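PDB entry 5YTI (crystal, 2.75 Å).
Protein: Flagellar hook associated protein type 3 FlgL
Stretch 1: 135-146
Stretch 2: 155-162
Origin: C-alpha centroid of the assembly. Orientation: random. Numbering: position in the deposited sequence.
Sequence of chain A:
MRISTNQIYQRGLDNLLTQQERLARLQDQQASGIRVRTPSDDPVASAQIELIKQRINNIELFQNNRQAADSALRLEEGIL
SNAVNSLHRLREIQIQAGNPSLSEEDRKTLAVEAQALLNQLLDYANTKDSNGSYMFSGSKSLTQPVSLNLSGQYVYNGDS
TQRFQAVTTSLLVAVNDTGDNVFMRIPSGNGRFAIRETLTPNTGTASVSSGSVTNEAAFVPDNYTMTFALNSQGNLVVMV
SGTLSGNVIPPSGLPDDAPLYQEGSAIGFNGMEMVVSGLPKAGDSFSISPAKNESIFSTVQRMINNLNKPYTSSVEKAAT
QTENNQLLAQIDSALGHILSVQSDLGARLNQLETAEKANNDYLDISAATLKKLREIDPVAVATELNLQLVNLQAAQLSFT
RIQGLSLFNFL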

# COMPACT_ATOMS: atom_id res chain seq x y z
N MSE A 135 17.22 -6.38 12.40
CA MSE A 135 17.38 -5.38 11.33
C MSE A 135 16.11 -4.66 10.97
O MSE A 135 16.17 -3.51 10.53
CB MSE A 135 18.11 -5.85 10.06
CG MSE A 135 17.56 -7.04 9.30
SE MSE A 135 18.42 -7.16 7.50
CE MSE A 135 20.30 -7.62 7.87
N PHE A 136 14.96 -5.29 11.16
CA PHE A 136 13.73 -4.69 10.66
C PHE A 136 12.78 -4.25 11.77
O PHE A 136 11.58 -4.16 11.58
CB PHE A 136 13.01 -5.68 9.75
CG PHE A 136 13.76 -6.01 8.50
CD1 PHE A 136 14.17 -5.02 7.63
CD2 PHE A 136 14.03 -7.32 8.17
CE1 PHE A 136 14.86 -5.32 6.46
CE2 PHE A 136 14.71 -7.63 7.00
CZ PHE A 136 15.13 -6.62 6.15
N SER A 137 13.33 -3.95 12.92
CA SER A 137 12.49 -3.60 14.05
C SER A 137 12.40 -2.10 14.29
O SER A 137 11.57 -1.66 15.09
CB SER A 137 13.04 -4.28 15.29
OG SER A 137 14.42 -4.03 15.37
N GLY A 138 13.24 -1.32 13.63
CA GLY A 138 13.25 0.13 13.84
C GLY A 138 14.07 0.49 15.05
O GLY A 138 15.01 -0.20 15.37
N SER A 139 13.73 1.56 15.74
CA SER A 139 14.54 1.95 16.91
C SER A 139 14.52 0.89 18.01
O SER A 139 15.40 0.90 18.86
CB SER A 139 14.03 3.24 17.52
OG SER A 139 13.09 2.91 18.52
N LYS A 140 13.52 0.01 18.03
CA LYS A 140 13.39 -1.01 19.08
C LYS A 140 14.30 -2.20 18.86
O LYS A 140 13.85 -3.31 18.63
CB LYS A 140 11.93 -1.47 19.21
CG LYS A 140 11.16 -0.73 20.29
CD LYS A 140 9.86 -0.11 19.79
CE LYS A 140 8.81 -1.15 19.44
NZ LYS A 140 7.85 -1.42 20.54
N SER A 141 15.60 -1.97 18.98
CA SER A 141 16.65 -2.91 18.56
C SER A 141 16.60 -4.38 19.06
O SER A 141 17.16 -5.28 18.40
CB SER A 141 18.01 -2.32 18.94
OG SER A 141 17.99 -0.92 18.78
N LEU A 142 15.98 -4.64 20.21
CA LEU A 142 16.02 -5.98 20.81
C LEU A 142 14.63 -6.62 20.91
O LEU A 142 14.50 -7.71 21.49
CB LEU A 142 16.74 -5.94 22.17
CG LEU A 142 18.14 -5.28 22.07
CD1 LEU A 142 18.58 -4.61 23.37
CD2 LEU A 142 19.20 -6.27 21.56
N THR A 143 13.61 -5.96 20.32
CA THR A 143 12.27 -6.56 20.15
C THR A 143 12.14 -7.30 18.81
O THR A 143 12.44 -6.74 17.78
CB THR A 143 11.17 -5.49 20.24
OG1 THR A 143 11.37 -4.73 21.43
CG2 THR A 143 9.79 -6.10 20.28
N GLN A 144 11.71 -8.56 18.84
CA GLN A 144 11.56 -9.36 17.63
C GLN A 144 10.47 -8.69 16.81
O GLN A 144 9.41 -8.34 17.34
CB GLN A 144 11.16 -10.81 17.99
CG GLN A 144 11.49 -11.88 16.94
CD GLN A 144 10.80 -13.22 17.18
OE1 GLN A 144 9.58 -13.31 17.15
NE2 GLN A 144 11.58 -14.26 17.39
N PRO A 145 10.75 -8.42 15.54
CA PRO A 145 9.79 -7.56 14.83
C PRO A 145 8.45 -8.20 14.50
O PRO A 145 7.42 -7.56 14.69
CB PRO A 145 10.54 -7.16 13.54
CG PRO A 145 11.73 -8.05 13.46
CD PRO A 145 12.06 -8.45 14.87
N VAL A 146 8.45 -9.45 14.01
CA VAL A 146 7.24 -10.12 13.57
C VAL A 146 6.98 -11.41 14.33
O VAL A 146 7.84 -12.32 14.34
CB VAL A 146 7.31 -10.46 12.09
CG1 VAL A 146 5.93 -10.87 11.58
CG2 VAL A 146 7.79 -9.26 11.29
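Stretch 2, residues 155-162: VYNGDSTQ

The contact between these two stretches of FlgL is a loop-on-loop packing, anchored at one end by a single antiparallel beta bridge and at the other by an aspartate that binds backbone and side-chain groups of the facing loop. It illustrates a general principle: where regular pairing gives out, a few well-placed polar groups and glycines can keep two chains in close contact without continuing the sheet.

Stretch 2 starts as the end of a strand, Val-155 and Tyr-156, and then continues as loop or turn. Its strand portion runs antiparallel to the end of stretch 1, where Val-146 and Tyr-156 form a non-hydrogen-bonded pair with their CA atoms 4.8 Å apart. As expected for such a pair, the backbones approach through CA-H...O contacts, from Tyr-156 CA to Pro-145 O at 3.3 Å and from Val-146 CA to Val-155 O at 3.5 Å. The conventional hydrogen bond comes one residue later, where Asn-157 N donates to Pro-145 O over 2.7 Å in a nearly straight line. Val-146 and Tyr-156 place their side chains on the same face of the sheet, Val-146 CG2 lying 4.4 Å from Tyr-156 CD1 at the edge of the ring, while Pro-145 CB packs 3.7 Å from Tyr-156 CE1.

Stretch 1 has no regular helix or strand. A type I turn from Lys-140 to Thr-143, with Thr-143 N bonded to Lys-140 O at 3.2 Å, reverses the chain, so that both of its arms can meet stretch 2. Asn-157 thus lies near Pro-145, with CA atoms 5.0 Å apart, whereas the next residue, Gly-158, lies near Ser-137 at a CA-CA distance of 4.4 Å. From the turn, Lys-140 reaches over the backbone here, its CE 3.1 Å from Asn-157 O, and Thr-143 CG2 is 3.6 Å from that same oxygen.

Tyr-156 also reaches beyond the sheet pairing: its side chain, with chi1 in the t well, carries the hydroxyl to the first arm. There Tyr-156 OH lies 3.0 Å from Phe-136 O and, within its own stretch, 2.8 Å from Asp-159 O; the geometry does not settle which carbonyl receives the proton.

Asp-159 is the second anchor. Asp-159 N donates to Ser-137 O at 3.1 Å, and the carboxylate answers in the other direction: Asp-159 OD1 accepts from Ser-139 N at 3.1 Å and Asp-159 OD2 from Ser-139 OG at 2.7 Å. Asp-159 OD1 also accepts from Thr-161 N at 2.7 Å, so the same oxygen that grips stretch 1 braces its own loop.

Two glycines make this closeness possible. An ideal CB on Gly-158 would stand 2.4 Å from Ser-137 O, and one on Gly-138 would stand 2.2 Å from Asp-159 OD1; the backbone angles of Gly-138, 83/-149, independently call for glycine. Altogether the two stretches bury 561 Å² between them, counting both sides.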

# COMPACT_ATOMS: atom_id res chain seq x y z
N VAL A 155 1.45 -9.94 13.69
CA VAL A 155 1.57 -8.50 14.01
C VAL A 155 3.03 -8.05 14.00
O VAL A 155 3.95 -8.87 13.99
CB VAL A 155 0.98 -8.12 15.41
CG1 VAL A 155 -0.48 -8.55 15.51
CG2 VAL A 155 1.80 -8.70 16.56
N TYR A 156 3.23 -6.74 14.04
CA TYR A 156 4.55 -6.12 14.02
C TYR A 156 4.79 -5.37 15.34
O TYR A 156 4.01 -4.49 15.75
CB TYR A 156 4.67 -5.18 12.81
CG TYR A 156 5.95 -4.42 12.75
CD1 TYR A 156 7.14 -5.06 12.48
CD2 TYR A 156 5.97 -3.06 12.97
CE1 TYR A 156 8.33 -4.35 12.44
CE2 TYR A 156 7.15 -2.34 12.93
CZ TYR A 156 8.32 -2.99 12.66
OH TYR A 156 9.49 -2.29 12.63
N ASN A 157 5.88 -5.75 16.01
CA ASN A 157 6.16 -5.29 17.36
C ASN A 157 7.29 -4.26 17.38
O ASN A 157 7.74 -3.83 18.43
CB ASN A 157 6.51 -6.47 18.29
CG ASN A 157 5.50 -7.60 18.19
OD1 ASN A 157 5.86 -8.71 17.82
ND2 ASN A 157 4.22 -7.30 18.47
N GLY A 158 7.74 -3.88 16.20
CA GLY A 158 8.72 -2.81 16.11
C GLY A 158 8.02 -1.46 16.06
O GLY A 158 6.86 -1.34 16.50
N ASP A 159 8.77 -0.47 15.55
CA ASP A 159 8.24 0.88 15.20
C ASP A 159 8.67 1.28 13.78
O ASP A 159 9.38 0.51 13.08
CB ASP A 159 8.66 1.96 16.24
CG ASP A 159 10.16 2.30 16.21
OD1 ASP A 159 10.78 2.18 15.14
OD2 ASP A 159 10.73 2.70 17.26
N SER A 160 8.24 2.47 13.36
CA SER A 160 8.65 2.96 12.04
C SER A 160 9.86 3.91 12.04
O SER A 160 9.88 4.77 11.21
CB SER A 160 7.47 3.68 11.37
OG SER A 160 6.30 2.87 11.33
N THR A 161 10.85 3.76 12.92
CA THR A 161 11.90 4.78 13.07
C THR A 161 13.27 4.42 12.50
O THR A 161 13.94 3.50 12.95
CB THR A 161 12.04 5.21 14.54
OG1 THR A 161 10.84 5.86 14.93
CG2 THR A 161 13.21 6.17 14.77
N GLN A 162 13.69 5.22 11.53
CA GLN A 162 14.98 5.02 10.84
C GLN A 162 16.12 5.79 11.51
O GLN A 162 16.00 6.96 11.86
CB GLN A 162 14.86 5.46 9.35
CG GLN A 162 13.94 4.59 8.50
CD GLN A 162 13.88 4.99 7.02
OE1 GLN A 162 13.36 6.07 6.67
NE2 GLN A 162 14.38 4.11 6.13